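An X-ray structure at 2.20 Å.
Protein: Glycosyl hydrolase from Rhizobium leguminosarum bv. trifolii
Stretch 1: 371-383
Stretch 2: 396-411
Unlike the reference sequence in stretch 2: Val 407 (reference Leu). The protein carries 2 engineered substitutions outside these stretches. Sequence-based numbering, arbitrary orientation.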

ATOM      1  N   LEU A 371       9.044  -1.627  -3.782  1.00 29.10           N
ATOM      2  CA  LEU A 371       9.852  -1.060  -4.807  1.00 29.99           C
ATOM      3  C   LEU A 371       9.466   0.366  -5.109  1.00 29.06           C
ATOM      4  O   LEU A 371      10.330   1.234  -5.195  1.00 29.06           O
ATOM      5  CB  LEU A 371       9.842  -1.900  -6.098  1.00 30.80           C
ATOM      6  CG  LEU A 371      10.901  -2.995  -6.195  1.00 32.84           C
ATOM      7  CD1 LEU A 371      10.816  -3.969  -5.078  1.00 35.17           C
ATOM      8  CD2 LEU A 371      10.762  -3.782  -7.490  1.00 34.23           C
ATOM      9  N   LEU A 372       8.190   0.596  -5.323  1.00 27.59           N
ATOM     10  CA  LEU A 372       7.701   1.942  -5.649  1.00 29.04           C
ATOM     11  C   LEU A 372       7.980   2.978  -4.507  1.00 29.55           C
ATOM     12  O   LEU A 372       8.144   4.186  -4.775  1.00 29.96           O
ATOM     13  CB  LEU A 372       6.201   1.906  -5.983  1.00 28.73           C
ATOM     14  CG  LEU A 372       5.796   1.138  -7.240  1.00 29.40           C
ATOM     15  CD1 LEU A 372       4.313   0.853  -7.257  1.00 31.06           C
ATOM     16  CD2 LEU A 372       6.132   1.946  -8.453  1.00 30.52           C
ATOM     17  N   ALA A 373       8.067   2.490  -3.271  1.00 28.47           N
ATOM     18  CA  ALA A 373       8.280   3.333  -2.113  1.00 29.03           C
ATOM     19  C   ALA A 373       9.651   3.992  -2.162  1.00 30.25           C
ATOM     20  O   ALA A 373       9.813   5.011  -1.531  1.00 29.67           O
ATOM     21  CB  ALA A 373       8.170   2.521  -0.845  1.00 28.57           C
ATOM     22  N   THR A 374      10.605   3.409  -2.909  1.00 29.49           N
ATOM     23  CA  THR A 374      11.950   3.972  -3.057  1.00 30.19           C
ATOM     24  C   THR A 374      12.077   5.135  -3.990  1.00 30.35           C
ATOM     25  O   THR A 374      13.182   5.654  -4.143  1.00 33.20           O
ATOM     26  CB  THR A 374      12.974   2.908  -3.539  1.00 30.37           C
ATOM     27  OG1 THR A 374      12.712   2.527  -4.918  1.00 31.28           O
ATOM     28  CG2 THR A 374      12.919   1.695  -2.642  1.00 30.17           C
ATOM     29  N   LEU A 375      11.001   5.525  -4.673  1.00 30.29           N
ATOM     30  CA  LEU A 375      11.097   6.591  -5.630  1.00 30.68           C
ATOM     31  C   LEU A 375      11.385   7.930  -4.944  1.00 33.06           C
ATOM     32  O   LEU A 375      11.093   8.124  -3.778  1.00 31.66           O
ATOM     33  CB  LEU A 375       9.843   6.674  -6.481  1.00 30.80           C
ATOM     34  CG  LEU A 375       9.694   5.565  -7.545  1.00 29.56           C
ATOM     35  CD1 LEU A 375       8.264   5.430  -8.052  1.00 30.09           C
ATOM     36  CD2 LEU A 375      10.648   5.803  -8.692  1.00 29.86           C
ATOM     37  N   GLY A 376      12.021   8.804  -5.704  1.00 33.75           N
ATOM     38  CA  GLY A 376      12.415  10.118  -5.259  1.00 34.41           C
ATOM     39  C   GLY A 376      11.355  11.184  -5.391  1.00 34.52           C
ATOM     40  O   GLY A 376      10.186  10.874  -5.540  1.00 33.12           O
ATOM     41  N   ASP A 377      11.781  12.456  -5.332  1.00 34.13           N
ATOM     42  CA  ASP A 377      10.823  13.561  -5.202  1.00 36.00           C
ATOM     43  C   ASP A 377      10.840  14.477  -6.427  1.00 34.96           C
ATOM     44  O   ASP A 377      10.148  15.506  -6.456  1.00 33.91           O
ATOM     45  CB  ASP A 377      11.083  14.357  -3.932  1.00 35.15           C
ATOM     46  CG  ASP A 377      12.462  15.083  -3.964  1.00 38.37           C
ATOM     47  OD1 ASP A 377      13.229  15.058  -4.987  1.00 37.20           O
ATOM     48  OD2 ASP A 377      12.790  15.660  -2.915  1.00 39.33           O
ATOM     49  N   THR A 378      11.606  14.112  -7.447  1.00 33.97           N
ATOM     50  CA  THR A 378      11.691  14.941  -8.637  1.00 35.74           C
ATOM     51  C   THR A 378      11.747  14.061  -9.875  1.00 35.79           C
ATOM     52  O   THR A 378      12.525  13.119  -9.909  1.00 39.03           O
ATOM     53  CB  THR A 378      12.967  15.832  -8.562  1.00 36.94           C
ATOM     54  OG1 THR A 378      12.998  16.552  -7.322  1.00 36.07           O
ATOM     55  CG2 THR A 378      12.952  16.811  -9.617  1.00 40.24           C
ATOM     56  N   VAL A 379      10.946  14.360 -10.892  1.00 35.17           N
ATOM     57  CA  VAL A 379      11.039  13.654 -12.178  1.00 36.52           C
ATOM     58  C   VAL A 379      12.241  14.160 -12.970  1.00 38.25           C
ATOM     59  O   VAL A 379      12.461  15.342 -13.052  1.00 39.08           O
ATOM     60  CB  VAL A 379       9.744  13.791 -12.978  1.00 36.20           C
ATOM     61  CG1 VAL A 379       9.855  13.113 -14.335  1.00 36.48           C
ATOM     62  CG2 VAL A 379       8.570  13.204 -12.184  1.00 35.83           C
ATOM     63  N   CYS A 380      13.035  13.251 -13.505  1.00 39.51           N
ATOM     64  CA  CYS A 380      14.175  13.577 -14.401  1.00 41.62           C
ATOM     65  C   CYS A 380      13.791  13.409 -15.841  1.00 39.95           C
ATOM     66  O   CYS A 380      12.913  12.617 -16.167  1.00 39.19           O
ATOM     67  CB  CYS A 380      15.281  12.538 -14.314  1.00 45.35           C
ATOM     68  SG  CYS A 380      15.893  12.204 -12.731  1.00 52.59           S
ATOM     69  N   LYS A 381      14.536  14.062 -16.700  1.00 39.25           N
ATOM     70  CA  LYS A 381      14.344  13.946 -18.138  1.00 43.54           C
ATOM     71  C   LYS A 381      14.763  12.551 -18.609  1.00 40.04           C
ATOM     72  O   LYS A 381      15.772  12.002 -18.172  1.00 37.99           O
ATOM     73  CB  LYS A 381      15.167  15.020 -18.815  1.00 47.03           C
ATOM     74  CG  LYS A 381      15.226  15.028 -20.337  1.00 54.57           C
ATOM     75  CD  LYS A 381      16.488  15.832 -20.755  1.00 63.02           C
ATOM     76  CE  LYS A 381      17.049  15.493 -22.139  1.00 69.75           C
ATOM     77  NZ  LYS A 381      16.151  16.067 -23.192  1.00 73.95           N
ATOM     78  N   VAL A 382      13.964  11.994 -19.482  1.00 39.38           N
ATOM     79  CA  VAL A 382      14.280  10.714 -20.062  1.00 42.54           C
ATOM     80  C   VAL A 382      14.109  10.817 -21.563  1.00 42.66           C
ATOM     81  O   VAL A 382      13.194  11.447 -22.038  1.00 41.50           O
ATOM     82  CB  VAL A 382      13.431   9.551 -19.423  1.00 43.87           C
ATOM     83  CG1 VAL A 382      11.999   9.942 -19.276  1.00 47.19           C
ATOM     84  CG2 VAL A 382      13.499   8.279 -20.263  1.00 45.00           C
ATOM     85  N   THR A 383      15.007  10.180 -22.296  1.00 45.79           N
ATOM     86  CA  THR A 383      14.874   9.999 -23.744  1.00 47.18           C
ATOM     87  C   THR A 383      15.072   8.520 -24.031  1.00 43.49           C
ATOM     88  O   THR A 383      15.957   7.891 -23.462  1.00 45.18           O
ATOM     89  CB  THR A 383      15.967  10.790 -24.484  1.00 50.96           C
ATOM     90  OG1 THR A 383      17.220  10.348 -24.008  1.00 60.12           O
ATOM     91  CG2 THR A 383      15.895  12.289 -24.192  1.00 54.26           C
ATOM     92  N   ALA A 396       7.007   1.099 -19.671  1.00 32.18           N
ATOM     93  CA  ALA A 396       6.802   2.400 -19.043  1.00 31.26           C
ATOM     94  C   ALA A 396       7.894   2.654 -18.011  1.00 32.31           C
ATOM     95  O   ALA A 396       8.601   1.730 -17.539  1.00 30.77           O
ATOM     96  CB  ALA A 396       5.409   2.462 -18.394  1.00 31.85           C
ATOM     97  N   ILE A 397       8.070   3.922 -17.682  1.00 32.10           N
ATOM     98  CA  ILE A 397       9.131   4.323 -16.768  1.00 33.74           C
ATOM     99  C   ILE A 397       8.705   5.417 -15.772  1.00 32.99           C
ATOM    100  O   ILE A 397       7.922   6.270 -16.129  1.00 33.34           O
ATOM    101  CB  ILE A 397      10.358   4.729 -17.582  1.00 35.20           C
ATOM    102  CG1 ILE A 397      11.578   4.843 -16.662  1.00 36.85           C
ATOM    103  CG2 ILE A 397      10.130   6.046 -18.351  1.00 36.13           C
ATOM    104  CD1 ILE A 397      12.854   4.928 -17.445  1.00 36.86           C
ATOM    105  N   LEU A 398       9.171   5.347 -14.517  1.00 32.86           N
ATOM    106  CA  LEU A 398       9.043   6.453 -13.528  1.00 32.28           C
ATOM    107  C   LEU A 398      10.482   6.799 -13.119  1.00 32.31           C
ATOM    108  O   LEU A 398      11.087   6.101 -12.299  1.00 31.60           O
ATOM    109  CB  LEU A 398       8.209   6.051 -12.310  1.00 33.26           C
ATOM    110  CG  LEU A 398       6.746   5.641 -12.604  1.00 34.40           C
ATOM    111  CD1 LEU A 398       6.166   4.894 -11.427  1.00 34.31           C
ATOM    112  CD2 LEU A 398       5.897   6.875 -12.931  1.00 35.66           C
ATOM    113  N   PRO A 399      11.048   7.860 -13.707  1.00 31.59           N
ATOM    114  CA  PRO A 399      12.436   8.194 -13.515  1.00 32.47           C
ATOM    115  C   PRO A 399      12.555   9.347 -12.559  1.00 34.30           C
ATOM    116  O   PRO A 399      12.055  10.422 -12.867  1.00 35.24           O
ATOM    117  CB  PRO A 399      12.892   8.582 -14.917  1.00 32.95           C
ATOM    118  CG  PRO A 399      11.673   9.187 -15.531  1.00 34.08           C
ATOM    119  CD  PRO A 399      10.445   8.649 -14.799  1.00 33.08           C
ATOM    120  N   THR A 400      13.123   9.097 -11.371  1.00 34.07           N
ATOM    121  CA  THR A 400      13.168  10.100 -10.316  1.00 33.55           C
ATOM    122  C   THR A 400      14.582  10.338  -9.804  1.00 34.43           C
ATOM    123  O   THR A 400      15.421   9.442  -9.836  1.00 34.42           O
ATOM    124  CB  THR A 400      12.265   9.770  -9.114  1.00 32.57           C
ATOM    125  OG1 THR A 400      12.768   8.620  -8.425  1.00 32.08           O
ATOM    126  CG2 THR A 400      10.827   9.586  -9.547  1.00 31.13           C
ATOM    127  N   ARG A 401      14.810  11.556  -9.334  1.00 34.53           N
ATOM    128  CA  ARG A 401      16.039  11.942  -8.589  1.00 36.24           C
ATOM    129  C   ARG A 401      15.746  11.866  -7.099  1.00 34.11           C
ATOM    130  O   ARG A 401      14.695  12.299  -6.639  1.00 33.19           O
ATOM    131  CB  ARG A 401      16.486  13.367  -8.955  1.00 37.17           C
ATOM    132  CG  ARG A 401      17.914  13.806  -8.532  1.00 42.57           C
ATOM    133  CD  ARG A 401      18.102  15.317  -8.846  1.00 43.71           C
ATOM    134  NE  ARG A 401      17.177  16.090  -7.999  1.00 51.47           N
ATOM    135  CZ  ARG A 401      16.871  17.402  -8.083  1.00 53.24           C
ATOM    136  NH1 ARG A 401      17.418  18.175  -9.018  1.00 45.76           N
ATOM    137  NH2 ARG A 401      15.972  17.932  -7.189  1.00 52.09           N
ATOM    138  N   LEU A 402      16.679  11.299  -6.372  1.00 33.99           N
ATOM    139  CA  LEU A 402      16.612  11.205  -4.908  1.00 35.25           C
ATOM    140  C   LEU A 402      17.199  12.478  -4.222  1.00 35.99           C
ATOM    141  O   LEU A 402      18.162  13.070  -4.721  1.00 36.43           O
ATOM    142  CB  LEU A 402      17.404   9.991  -4.434  1.00 34.30           C
ATOM    143  CG  LEU A 402      16.874   8.628  -4.920  1.00 34.78           C
ATOM    144  CD1 LEU A 402      17.935   7.561  -4.787  1.00 35.26           C
ATOM    145  CD2 LEU A 402      15.669   8.277  -4.099  1.00 35.65           C
ATOM    146  N   PRO A 403      16.632  12.879  -3.092  1.00 37.23           N
ATOM    147  CA  PRO A 403      17.321  13.870  -2.233  1.00 38.06           C
ATOM    148  C   PRO A 403      18.709  13.411  -1.914  1.00 39.95           C
ATOM    149  O   PRO A 403      18.904  12.246  -1.548  1.00 40.92           O
ATOM    150  CB  PRO A 403      16.503  13.866  -0.933  1.00 40.24           C
ATOM    151  CG  PRO A 403      15.123  13.383  -1.345  1.00 39.53           C
ATOM    152  CD  PRO A 403      15.342  12.443  -2.523  1.00 38.04           C
ATOM    153  N   GLY A 404      19.681  14.292  -2.102  1.00 39.03           N
ATOM    154  CA  GLY A 404      21.046  13.945  -1.810  1.00 40.50           C
ATOM    155  C   GLY A 404      21.780  13.450  -3.040  1.00 41.67           C
ATOM    156  O   GLY A 404      22.965  13.195  -2.956  1.00 43.51           O
ATOM    157  N   GLY A 405      21.087  13.323  -4.170  1.00 41.61           N
ATOM    158  CA  GLY A 405      21.687  12.923  -5.428  1.00 42.59           C
ATOM    159  C   GLY A 405      21.353  11.465  -5.755  1.00 41.79           C
ATOM    160  O   GLY A 405      20.990  10.628  -4.894  1.00 39.83           O
ATOM    161  N   GLY A 406      21.516  11.131  -7.008  1.00 41.34           N
ATOM    162  CA  GLY A 406      21.295   9.738  -7.401  1.00 41.78           C
ATOM    163  C   GLY A 406      19.874   9.582  -7.871  1.00 38.82           C
ATOM    164  O   GLY A 406      19.109  10.567  -7.850  1.00 37.99           O
ATOM    165  N   VAL A 407      19.548   8.384  -8.371  1.00 35.91           N
ATOM    166  CA  VAL A 407      18.252   8.171  -8.978  1.00 34.67           C
ATOM    167  C   VAL A 407      17.589   6.901  -8.472  1.00 32.40           C
ATOM    168  O   VAL A 407      18.255   5.982  -8.014  1.00 32.14           O
ATOM    169  CB  VAL A 407      18.314   8.207 -10.522  1.00 37.36           C
ATOM    170  CG1 VAL A 407      18.897   9.539 -10.976  1.00 38.46           C
ATOM    171  CG2 VAL A 407      19.117   7.051 -11.093  1.00 37.80           C
ATOM    172  N   SER A 408      16.261   6.905  -8.544  1.00 30.79           N
ATOM    173  CA  SER A 408      15.443   5.747  -8.368  1.00 30.87           C
ATOM    174  C   SER A 408      14.520   5.707  -9.556  1.00 29.37           C
ATOM    175  O   SER A 408      13.734   6.647  -9.801  1.00 28.17           O
ATOM    176  CB  SER A 408      14.623   5.831  -7.081  1.00 31.86           C
ATOM    177  OG  SER A 408      13.813   4.655  -6.926  1.00 31.59           O
ATOM    178  N   ILE A 409      14.590   4.599 -10.281  1.00 28.62           N
ATOM    179  CA  ILE A 409      13.830   4.412 -11.510  1.00 28.73           C
ATOM    180  C   ILE A 409      13.004   3.124 -11.442  1.00 29.47           C
ATOM    181  O   ILE A 409      13.568   2.046 -11.193  1.00 30.06           O
ATOM    182  CB  ILE A 409      14.776   4.302 -12.688  1.00 29.12           C
ATOM    183  CG1 ILE A 409      15.566   5.596 -12.878  1.00 29.52           C
ATOM    184  CG2 ILE A 409      14.010   3.962 -13.989  1.00 30.33           C
ATOM    185  CD1 ILE A 409      16.841   5.381 -13.636  1.00 30.54           C
ATOM    186  N   SER A 410      11.692   3.235 -11.637  1.00 28.91           N
ATOM    187  CA  SER A 410      10.839   2.076 -11.813  1.00 29.44           C
ATOM    188  C   SER A 410      10.738   1.802 -13.311  1.00 29.55           C
ATOM    189  O   SER A 410      10.319   2.670 -14.083  1.00 30.52           O
ATOM    190  CB  SER A 410       9.463   2.297 -11.228  1.00 28.23           C
ATOM    191  OG  SER A 410       9.512   2.447  -9.830  1.00 28.33           O
ATOM    192  N   LEU A 411      11.151   0.615 -13.743  1.00 29.99           N
ATOM    193  CA  LEU A 411      10.956   0.182 -15.143  1.00 30.51           C
ATOM    194  C   LEU A 411       9.842  -0.901 -15.139  1.00 30.73           C
ATOM    195  O   LEU A 411       9.995  -1.985 -14.528  1.00 30.29           O
ATOM    196  CB  LEU A 411      12.245  -0.356 -15.685  1.00 33.50           C
ATOM    197  CG  LEU A 411      12.229  -0.650 -17.180  1.00 37.88           C
ATOM    198  CD1 LEU A 411      12.037   0.626 -18.001  1.00 39.50           C
ATOM    199  CD2 LEU A 411      13.531  -1.335 -17.552  1.00 39.55           C
TER

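Contact between residues 371-383 and the hairpin 396-411, followed along the hairpin. Ile 397 opens the contact loosely, its CG2 4.4 Å from Val 382 CG1. Leu 398 adds an apolar patch, its CD1 lying 4.0 Å from Leu 375 CD1 and 4.2 Å from Leu 372 CD2. At Pro 399 the carbonyl accepts a nearly straight hydrogen bond from the backbone of Cys 380 (N to Pro 399 O, 3.1 Å), while the ring packs against Val 382 (CG to Val 382 CG1, 3.8 Å). Thr 400, paired antiparallel with Val 379, uses its hydroxyl twice: OG1 accepts from Gly 376 N at 2.8 Å and donates to Ser 408 O at 2.6 Å, so one side chain ties the incoming loop to both hairpin strands. Arg 401 N donates to Thr 378 O (2.8 Å), and Arg 401 O accepts from Asp 377 N (3.2 Å); its guanidinium has Thr 378 CB over one face. Gly 376 fits closely here, since an ideal CB would lie 2.1 Å from Arg 401 O, a clash. Leu 402 CD2 reaches back to Thr 374 O (3.6 Å). After the type II turn 402-405, Ser 408 OG donates a weak hydrogen bond to Thr 374 O (3.0 Å). Finally, Ser 410 OG lies 3.7 Å from both Leu 372 CD2 and Leu 375 CD1.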